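Local coordinates for protein SusD homolog (Bacteroides thetaiotaomicron VPI-5482, PDB 3IV0) that is of unknown function but probably binds glycans at the outer membrane of this gut bacterium, at residues A[27-32]-A[128-133]; A[41-46]-A[139-144]; A[90-95]-A[465-470]. All coordinates share one frame; numbering follows the deposited sequence.

Contact 1: residues A[27-32]-A[128-133]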
loop_
_atom_site.group_PDB
_atom_site.type_symbol
_atom_site.label_atom_id
_atom_site.label_comp_id
_atom_site.label_asym_id
_atom_site.label_seq_id
_atom_site.Cartn_x
_atom_site.Cartn_y
_atom_site.Cartn_z
ATOM N N LEU A 27 3.987 5.620 19.180
ATOM C CA LEU A 27 2.867 6.056 18.419
ATOM C C LEU A 27 3.201 7.265 17.529
ATOM O O LEU A 27 2.559 7.448 16.514
ATOM C CB LEU A 27 1.657 6.329 19.322
ATOM C CG LEU A 27 0.953 5.072 19.818
ATOM C CD1 LEU A 27 -0.021 5.485 20.921
ATOM C CD2 LEU A 27 0.197 4.372 18.717
ATOM N N SER A 28 4.204 8.067 17.888
ATOM C CA SER A 28 4.619 9.177 17.057
ATOM C C SER A 28 5.269 8.655 15.757
ATOM O O SER A 28 5.290 9.373 14.774
ATOM C CB SER A 28 5.583 10.108 17.818
ATOM O OG SER A 28 6.903 9.607 17.885
ATOM N N ILE A 29 5.802 7.427 15.782
ATOM C CA ILE A 29 6.373 6.803 14.566
ATOM C C ILE A 29 5.221 6.479 13.631
ATOM O O ILE A 29 5.272 6.830 12.448
ATOM C CB ILE A 29 7.223 5.570 14.913
ATOM C CG1 ILE A 29 8.444 5.939 15.785
ATOM C CG2 ILE A 29 7.645 4.828 13.601
ATOM C CD1 ILE A 29 9.137 4.742 16.455
ATOM N N TYR A 30 4.191 5.827 14.125
ATOM C CA TYR A 30 2.980 5.579 13.354
ATOM C C TYR A 30 2.382 6.874 12.827
ATOM O O TYR A 30 1.970 6.974 11.677
ATOM C CB TYR A 30 1.956 4.851 14.178
ATOM C CG TYR A 30 2.212 3.398 14.442
ATOM C CD1 TYR A 30 1.774 2.434 13.575
ATOM C CD2 TYR A 30 2.869 2.971 15.594
ATOM C CE1 TYR A 30 1.952 1.093 13.794
ATOM C CE2 TYR A 30 3.059 1.634 15.841
ATOM C CZ TYR A 30 2.618 0.680 14.945
ATOM O OH TYR A 30 2.781 -0.647 15.203
ATOM N N ASN A 31 2.375 7.923 13.657
ATOM C CA ASN A 31 1.871 9.218 13.203
ATOM C C ASN A 31 2.640 9.782 12.028
ATOM O O ASN A 31 2.045 10.300 11.092
ATOM C CB ASN A 31 1.836 10.196 14.398
ATOM C CG ASN A 31 1.165 11.490 14.067
ATOM O OD1 ASN A 31 -0.021 11.498 13.769
ATOM N ND2 ASN A 31 1.918 12.592 14.071
ATOM N N SER A 32 3.957 9.708 12.090
ATOM C CA SER A 32 4.762 10.185 10.986
ATOM C C SER A 32 4.514 9.382 9.715
ATOM O O SER A 32 4.422 9.982 8.642
ATOM C CB SER A 32 6.262 10.207 11.307
ATOM O OG SER A 32 6.540 11.205 12.293
ATOM N N ILE A 128 10.789 -1.814 14.547
ATOM C CA ILE A 128 11.479 -2.457 13.425
ATOM C C ILE A 128 10.520 -2.620 12.253
ATOM O O ILE A 128 10.898 -2.355 11.096
ATOM C CB ILE A 128 12.029 -3.801 13.838
ATOM C CG1 ILE A 128 13.190 -3.594 14.808
ATOM C CG2 ILE A 128 12.514 -4.613 12.601
ATOM C CD1 ILE A 128 13.512 -4.826 15.676
ATOM N N PHE A 129 9.289 -3.035 12.507
ATOM C CA PHE A 129 8.304 -3.132 11.454
ATOM C C PHE A 129 8.084 -1.794 10.756
ATOM O O PHE A 129 8.105 -1.709 9.508
ATOM C CB PHE A 129 6.973 -3.687 11.964
ATOM C CG PHE A 129 5.881 -3.653 10.924
ATOM C CD1 PHE A 129 5.850 -4.605 9.906
ATOM C CD2 PHE A 129 4.946 -2.640 10.908
ATOM C CE1 PHE A 129 4.883 -4.548 8.921
ATOM C CE2 PHE A 129 3.975 -2.581 9.908
ATOM C CZ PHE A 129 3.941 -3.557 8.925
HETATM N N MSE A 130 7.890 -0.729 11.502
HETATM C CA MSE A 130 7.581 0.538 10.934
HETATM C C MSE A 130 8.750 1.125 10.215
HETATM O O MSE A 130 8.560 1.796 9.189
HETATM C CB MSE A 130 7.038 1.493 12.015
HETATM C CG MSE A 130 5.639 1.070 12.459
HETATM SE SE MSE A 130 4.290 0.892 11.101
HETATM C CE MSE A 130 4.221 2.658 10.564
ATOM N N ARG A 131 9.947 0.887 10.698
ATOM C CA ARG A 131 11.132 1.318 9.961
ATOM C C ARG A 131 11.226 0.627 8.621
ATOM O O ARG A 131 11.496 1.275 7.599
ATOM C CB ARG A 131 12.395 1.085 10.785
ATOM C CG ARG A 131 13.664 1.573 10.096
ATOM C CD ARG A 131 14.893 1.449 10.977
ATOM N NE ARG A 131 15.193 0.048 11.172
ATOM C CZ ARG A 131 16.046 -0.444 12.068
ATOM N NH1 ARG A 131 16.696 0.357 12.861
ATOM N NH2 ARG A 131 16.238 -1.754 12.159
ATOM N N SER A 132 11.031 -0.690 8.630
ATOM C CA SER A 132 11.033 -1.487 7.406
ATOM C C SER A 132 9.938 -1.076 6.451
ATOM O O SER A 132 10.176 -0.995 5.224
ATOM C CB SER A 132 10.934 -2.969 7.691
ATOM O OG SER A 132 11.999 -3.360 8.562
ATOM N N LEU A 133 8.748 -0.811 6.972
ATOM C CA LEU A 133 7.649 -0.373 6.127
ATOM C C LEU A 133 7.945 0.958 5.463
ATOM O O LEU A 133 7.672 1.173 4.295
ATOM C CB LEU A 133 6.348 -0.282 6.927
ATOM C CG LEU A 133 5.095 -0.014 6.120
ATOM C CD1 LEU A 133 4.740 -1.170 5.174
ATOM C CD2 LEU A 133 3.928 0.195 7.083
#

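Contact 2: residues A[41-46]-A[139-144]. With EDO (1,2-ethanediol), chain D.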
loop_
_atom_site.group_PDB
_atom_site.type_symbol
_atom_site.label_atom_id
_atom_site.label_comp_id
_atom_site.label_asym_id
_atom_site.label_seq_id
_atom_site.Cartn_x
_atom_site.Cartn_y
_atom_site.Cartn_z
ATOM N N ARG A 41 0.408 14.442 2.842
ATOM C CA ARG A 41 0.614 14.229 1.381
ATOM C C ARG A 41 -0.365 13.157 0.913
ATOM O O ARG A 41 -0.602 12.187 1.634
ATOM C CB ARG A 41 2.012 13.682 1.058
ATOM C CG ARG A 41 3.151 14.588 1.291
ATOM C CD ARG A 41 3.663 14.499 2.736
ATOM N NE ARG A 41 4.689 15.502 3.025
ATOM C CZ ARG A 41 5.975 15.357 2.703
ATOM N NH1 ARG A 41 6.386 14.252 2.101
ATOM N NH2 ARG A 41 6.856 16.323 2.964
ATOM N N PRO A 42 -0.897 13.280 -0.314
ATOM C CA PRO A 42 -1.645 12.159 -0.896
ATOM C C PRO A 42 -0.726 11.146 -1.579
ATOM O O PRO A 42 -0.961 10.723 -2.708
ATOM C CB PRO A 42 -2.547 12.868 -1.886
ATOM C CG PRO A 42 -1.713 13.991 -2.383
ATOM C CD PRO A 42 -0.914 14.448 -1.202
ATOM N N PHE A 43 0.318 10.778 -0.874
ATOM C CA PHE A 43 1.368 9.920 -1.426
ATOM C C PHE A 43 0.859 8.580 -1.877
ATOM O O PHE A 43 1.136 8.161 -2.993
ATOM C CB PHE A 43 2.469 9.736 -0.361
ATOM C CG PHE A 43 3.509 8.700 -0.685
ATOM C CD1 PHE A 43 3.265 7.351 -0.424
ATOM C CD2 PHE A 43 4.726 9.057 -1.222
ATOM C CE1 PHE A 43 4.230 6.397 -0.708
ATOM C CE2 PHE A 43 5.711 8.103 -1.465
ATOM C CZ PHE A 43 5.439 6.774 -1.240
ATOM N N LEU A 44 0.131 7.880 -1.024
ATOM C CA LEU A 44 -0.261 6.503 -1.357
ATOM C C LEU A 44 -1.195 6.457 -2.539
ATOM O O LEU A 44 -1.010 5.599 -3.434
ATOM C CB LEU A 44 -0.834 5.794 -0.128
ATOM C CG LEU A 44 -1.128 4.307 -0.277
ATOM C CD1 LEU A 44 0.040 3.538 -0.892
ATOM C CD2 LEU A 44 -1.428 3.785 1.117
ATOM N N THR A 45 -2.183 7.327 -2.624
ATOM C CA THR A 45 -3.118 7.196 -3.718
ATOM C C THR A 45 -2.534 7.738 -5.023
ATOM O O THR A 45 -2.765 7.151 -6.089
ATOM C CB THR A 45 -4.508 7.784 -3.360
ATOM O OG1 THR A 45 -5.468 7.330 -4.321
ATOM C CG2 THR A 45 -4.548 9.277 -3.392
ATOM N N TYR A 46 -1.753 8.816 -4.984
ATOM C CA TYR A 46 -1.148 9.313 -6.219
ATOM C C TYR A 46 -0.206 8.257 -6.761
ATOM O O TYR A 46 -0.190 8.002 -7.976
ATOM C CB TYR A 46 -0.371 10.614 -6.012
ATOM C CG TYR A 46 -1.145 11.898 -5.986
ATOM C CD1 TYR A 46 -2.408 11.994 -5.470
ATOM C CD2 TYR A 46 -0.535 13.048 -6.466
ATOM C CE1 TYR A 46 -3.053 13.228 -5.406
ATOM C CE2 TYR A 46 -1.156 14.243 -6.449
ATOM C CZ TYR A 46 -2.417 14.330 -5.912
ATOM O OH TYR A 46 -3.000 15.608 -5.854
ATOM N N VAL A 139 11.555 3.046 -1.084
ATOM C CA VAL A 139 12.186 2.321 -2.196
ATOM C C VAL A 139 11.200 2.219 -3.349
ATOM O O VAL A 139 11.553 2.452 -4.535
ATOM C CB VAL A 139 12.655 0.929 -1.770
ATOM C CG1 VAL A 139 12.964 0.073 -3.008
ATOM C CG2 VAL A 139 13.918 1.067 -0.882
ATOM N N ARG A 140 9.961 1.839 -3.075
ATOM C CA ARG A 140 8.988 1.713 -4.146
ATOM C C ARG A 140 8.795 3.020 -4.885
ATOM O O ARG A 140 8.513 3.016 -6.107
ATOM C CB ARG A 140 7.619 1.253 -3.648
ATOM C CG ARG A 140 7.509 -0.125 -3.087
ATOM C CD ARG A 140 6.063 -0.544 -3.010
ATOM N NE ARG A 140 5.276 0.374 -2.193
ATOM C CZ ARG A 140 4.000 0.157 -1.874
ATOM N NH1 ARG A 140 3.401 -0.999 -2.174
ATOM N NH2 ARG A 140 3.323 1.063 -1.204
ATOM N N ALA A 141 8.848 4.151 -4.194
ATOM C CA ALA A 141 8.650 5.435 -4.829
ATOM C C ALA A 141 9.886 5.991 -5.484
ATOM O O ALA A 141 9.813 6.587 -6.564
ATOM C CB ALA A 141 8.090 6.476 -3.802
ATOM N N PHE A 142 11.045 5.807 -4.864
ATOM C CA PHE A 142 12.229 6.547 -5.259
ATOM C C PHE A 142 13.369 5.697 -5.783
ATOM O O PHE A 142 14.335 6.257 -6.342
ATOM C CB PHE A 142 12.739 7.429 -4.102
ATOM C CG PHE A 142 11.766 8.506 -3.677
ATOM C CD1 PHE A 142 11.589 9.643 -4.451
ATOM C CD2 PHE A 142 11.049 8.386 -2.497
ATOM C CE1 PHE A 142 10.693 10.605 -4.066
ATOM C CE2 PHE A 142 10.147 9.355 -2.131
ATOM C CZ PHE A 142 9.987 10.466 -2.904
ATOM N N GLY A 143 13.319 4.383 -5.585
ATOM C CA GLY A 143 14.476 3.568 -5.986
ATOM C C GLY A 143 15.489 3.466 -4.871
ATOM O O GLY A 143 15.154 3.233 -3.712
ATOM N N ASP A 144 16.756 3.672 -5.217
ATOM C CA ASP A 144 17.804 3.740 -4.223
ATOM C C ASP A 144 17.511 4.852 -3.199
ATOM O O ASP A 144 17.057 5.932 -3.559
ATOM C CB ASP A 144 19.157 4.030 -4.889
ATOM C CG ASP A 144 19.600 2.975 -5.871
ATOM O OD1 ASP A 144 19.041 1.890 -6.006
ATOM O OD2 ASP A 144 20.640 3.228 -6.528
HETATM C C1 EDO D . 17.057 2.932 -8.780
HETATM O O1 EDO D . 17.163 4.202 -8.085
HETATM C C2 EDO D . 16.053 2.997 -9.909
HETATM O O2 EDO D . 16.432 3.853 -10.964
#

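Contact 3: residues A[90-95]-A[465-470]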
loop_
_atom_site.group_PDB
_atom_site.type_symbol
_atom_site.label_atom_id
_atom_site.label_comp_id
_atom_site.label_asym_id
_atom_site.label_seq_id
_atom_site.Cartn_x
_atom_site.Cartn_y
_atom_site.Cartn_z
HETATM N N MSE A 90 7.369 14.229 -3.556
HETATM C CA MSE A 90 8.731 13.956 -3.997
HETATM C C MSE A 90 9.788 14.133 -2.921
HETATM O O MSE A 90 10.972 14.076 -3.194
HETATM C CB MSE A 90 9.076 14.872 -5.156
HETATM C CG MSE A 90 8.230 14.605 -6.367
HETATM SE SE MSE A 90 8.231 16.004 -7.720
HETATM C CE MSE A 90 6.695 15.325 -8.758
ATOM N N GLN A 91 9.321 14.372 -1.695
ATOM C CA GLN A 91 10.171 14.539 -0.527
ATOM C C GLN A 91 10.026 13.399 0.435
ATOM O O GLN A 91 8.936 13.126 0.938
ATOM C CB GLN A 91 9.846 15.861 0.175
ATOM C CG GLN A 91 10.204 17.058 -0.692
ATOM C CD GLN A 91 9.664 18.358 -0.189
ATOM O OE1 GLN A 91 9.779 18.676 0.998
ATOM N NE2 GLN A 91 9.050 19.112 -1.063
ATOM N N TRP A 92 11.131 12.731 0.707
ATOM C CA TRP A 92 11.134 11.602 1.626
ATOM C C TRP A 92 11.312 11.984 3.086
ATOM O O TRP A 92 11.390 11.122 3.963
ATOM C CB TRP A 92 12.150 10.530 1.177
ATOM C CG TRP A 92 13.541 11.005 0.973
ATOM C CD1 TRP A 92 14.199 11.984 1.684
ATOM C CD2 TRP A 92 14.432 10.557 -0.027
ATOM N NE1 TRP A 92 15.462 12.121 1.194
ATOM C CE2 TRP A 92 15.647 11.265 0.143
ATOM C CE3 TRP A 92 14.347 9.589 -1.036
ATOM C CZ2 TRP A 92 16.730 11.074 -0.687
ATOM C CZ3 TRP A 92 15.445 9.392 -1.871
ATOM C CH2 TRP A 92 16.619 10.135 -1.682
ATOM N N ASP A 93 11.314 13.287 3.380
ATOM C CA ASP A 93 11.571 13.778 4.736
ATOM C C ASP A 93 10.681 13.198 5.813
ATOM O O ASP A 93 11.181 12.851 6.892
ATOM C CB ASP A 93 11.527 15.341 4.800
ATOM C CG ASP A 93 10.171 15.934 4.436
ATOM O OD1 ASP A 93 9.463 15.378 3.574
ATOM O OD2 ASP A 93 9.790 16.997 5.011
ATOM N N VAL A 94 9.382 13.092 5.580
ATOM C CA VAL A 94 8.499 12.626 6.634
ATOM C C VAL A 94 8.678 11.140 6.897
ATOM O O VAL A 94 8.680 10.706 8.041
ATOM C CB VAL A 94 7.049 12.963 6.342
ATOM C CG1 VAL A 94 6.151 12.485 7.509
ATOM C CG2 VAL A 94 6.898 14.486 6.122
ATOM N N PHE A 95 8.907 10.342 5.858
ATOM C CA PHE A 95 9.268 8.935 6.080
ATOM C C PHE A 95 10.558 8.843 6.888
ATOM O O PHE A 95 10.672 7.969 7.770
ATOM C CB PHE A 95 9.473 8.198 4.741
ATOM C CG PHE A 95 8.196 7.932 3.990
ATOM C CD1 PHE A 95 7.311 6.960 4.435
ATOM C CD2 PHE A 95 7.912 8.597 2.806
ATOM C CE1 PHE A 95 6.158 6.705 3.721
ATOM C CE2 PHE A 95 6.754 8.328 2.120
ATOM C CZ PHE A 95 5.919 7.389 2.559
ATOM N N ARG A 465 14.465 18.816 -4.799
ATOM C CA ARG A 465 15.732 19.460 -4.409
ATOM C C ARG A 465 15.919 19.584 -2.901
ATOM O O ARG A 465 17.041 19.603 -2.421
ATOM C CB ARG A 465 15.835 20.827 -5.072
ATOM C CG ARG A 465 14.741 21.771 -4.647
ATOM N N ASN A 466 14.849 19.664 -2.122
ATOM C CA ASN A 466 15.000 19.745 -0.684
ATOM C C ASN A 466 15.796 18.570 -0.126
ATOM O O ASN A 466 16.489 18.676 0.895
ATOM C CB ASN A 466 13.639 19.846 0.027
ATOM C CG ASN A 466 12.892 21.174 -0.275
ATOM O OD1 ASN A 466 13.429 22.098 -0.917
ATOM N ND2 ASN A 466 11.631 21.237 0.146
ATOM N N ALA A 467 15.748 17.429 -0.812
ATOM C CA ALA A 467 16.506 16.276 -0.362
ATOM C C ALA A 467 17.994 16.501 -0.481
ATOM O O ALA A 467 18.759 15.951 0.299
ATOM C CB ALA A 467 16.078 15.015 -1.145
ATOM N N LEU A 468 18.402 17.354 -1.419
ATOM C CA LEU A 468 19.815 17.678 -1.632
ATOM C C LEU A 468 20.349 18.674 -0.642
ATOM O O LEU A 468 21.537 18.709 -0.426
ATOM C CB LEU A 468 20.035 18.267 -3.032
ATOM C CG LEU A 468 19.451 17.467 -4.178
ATOM C CD1 LEU A 468 19.679 18.153 -5.528
ATOM C CD2 LEU A 468 20.070 16.092 -4.166
ATOM N N LYS A 469 19.482 19.518 -0.095
ATOM C CA LYS A 469 19.886 20.476 0.907
ATOM C C LYS A 469 20.232 19.619 2.103
ATOM O O LYS A 469 21.311 19.718 2.644
ATOM C CB LYS A 469 18.727 21.412 1.271
ATOM N N ASN A 470 19.306 18.723 2.448
ATOM C CA ASN A 470 19.406 17.899 3.648
ATOM C C ASN A 470 20.570 16.911 3.650
ATOM O O ASN A 470 20.955 16.425 4.714
ATOM C CB ASN A 470 18.095 17.139 3.882
HETATM O O HOH W 1 17.654 13.950 2.031
#

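Contact 1: residues A[27-32]-A[128-133]
Met130, present as selenomethionine, lays its side chain across the ring of Tyr30, in a Met-aromatic contact between helices 19-39 and 117-142 of the helical, TPR-related part of this SusD-family fold. The two side chains cross at about a right angle. Met130 CG does the CH-pi work: it stands over one ring face, 4.0 Å from the centroid of the Tyr30 ring and 17° off its normal, while Met130 SE lies more obliquely, approaching Tyr30 CE1 to 3.6 Å. This placement follows from a chain bent twice, with chi2 at -55° and chi3 at -64°, which folds SE and CE back along the ring instead of sending them past it. Ile29 fills in nearer the backbone: its CG2 meets Met130 CB at 3.7 Å, the two side chains sliding past each other in opposite directions. The hydroxyl of Tyr30 hydrogen-bonds to Glu126 and to the backbone nitrogen of Ala200, which holds the ring's outer end while Met130 lies over one face. Phe266 of strand 264-268 packs against both Tyr30 and Met130. Within helix 117-142, Ile128 O takes Ser132 N on one face of its plane and Ser132 OG, at 2.9 Å, on the other.

Contact 2: residues A[41-46]-A[139-144]
Gly143 N donates to Val139 O at 2.8 Å, closing the last turn of helix 117-142 just beyond Arg140 and Ala141, the residues that meet Phe43 and Leu44 of helix 43-50. Apolar packing carries the junction. The methyl of Ala141 approaches the far end of the Phe43 ring, with Ala141 CB 3.7 Å from Phe43 CZ and equally near CE2, obliquely to the ring. Phe43 gets there because its CG stands anti to the backbone N (chi1 170°), which throws the ring outward from helix 43-50. Beside it, Leu44 CD1 brushes Arg140 NH2 at 4.1 Å; the guanidinium also makes cation-pi contacts with Tyr431 and Phe137. After the helix, Gly143 takes a positive phi of 88°, and a side chain at these backbone angles would be jammed against the preceding carbonyl oxygen. The chain then turns to present Asp144 N to a 1,2-ethanediol, probably from the crystallisation liquor, whose O1 accepts a nearly straight bond of 2.9 Å. Phe43 also meets Phe95 edge to face and touches Phe137, so its ring, at the start of helix 43-50, packs against both helix 93-108 and the C-terminal end of helix 117-142, with helix 162-167 packing on Val139.

Contact 3: residues A[90-95]-A[465-470]
The backbone approaches most closely where Gln91, in the loop leading into helix 93-108, passes Ala467 of the short helix 466-470, their CA atoms 6.6 Å apart, and Trp92 occupies the N-cap position of helix 93-108. The contact thus joins the N-terminal helical part of the SusD fold to a segment close to the C-terminus, a worked example of how segments some 370 residues apart in sequence can pack together. Two side chains reach out from the loop. Gln91, extended beyond CG, brings its amide to that of Asn466, where Asn466 ND2 donates a weak hydrogen bond of 3.3 Å to Gln91 OE1. The two amide planes are turned 74° apart, so the groups meet crosswise and not as a flat, doubly bonded pair. Gln91 NE2 makes a further weak bond to the backbone oxygen of Gly87. Replacing Gln91 by an alanine would probably leave Asn466 ND2 without this acceptor and open a gap beside helix 466-470. Trp92 supplies the other half. With chi1 at 55°, CG sits between the backbone N and the carbonyl carbon, and the indole is carried toward the helix so that its NE1 lies 3.8 Å from Ala467 CB, the methyl approaching the ring obliquely. Tyr96 and Phe142 each meet the indole edge to face, which should fix its rotation from within the N-terminal helices. A 1,2-ethanediol also lies about 4 Å from the Trp92 side chain; such molecules sometimes mark pockets. The polar edge of the indole is satisfied through solvent: a water lying in the ring plane accepts from Trp92 NE1 at 3.0 Å and donates to Ala467 O at 2.9 Å, tying the tryptophan to the backbone of the C-terminal helix.

The three contacts are interleaved along the chain, in the order 27-32, 41-46, 90-95, 128-133, 139-144 and 465-470, so each pair of contacts crosses. Contacts 1 and 2 share helix 117-142, their centres 16 Å apart, and do not touch directly. Contact 3 touches both: Ser32 O packs against Val94 CG1, and the salt bridge between Arg41 NH2 and Asp93 OD1, at 2.8 Å, joins contact 2 to contact 3, whose centres are 13 Å apart. Contacts 1 and 2 each join segments more than 90 residues apart within the N-terminal helical region, whereas contact 3 brings a near-C-terminal segment against the loop before helix 93-108, beside the other two.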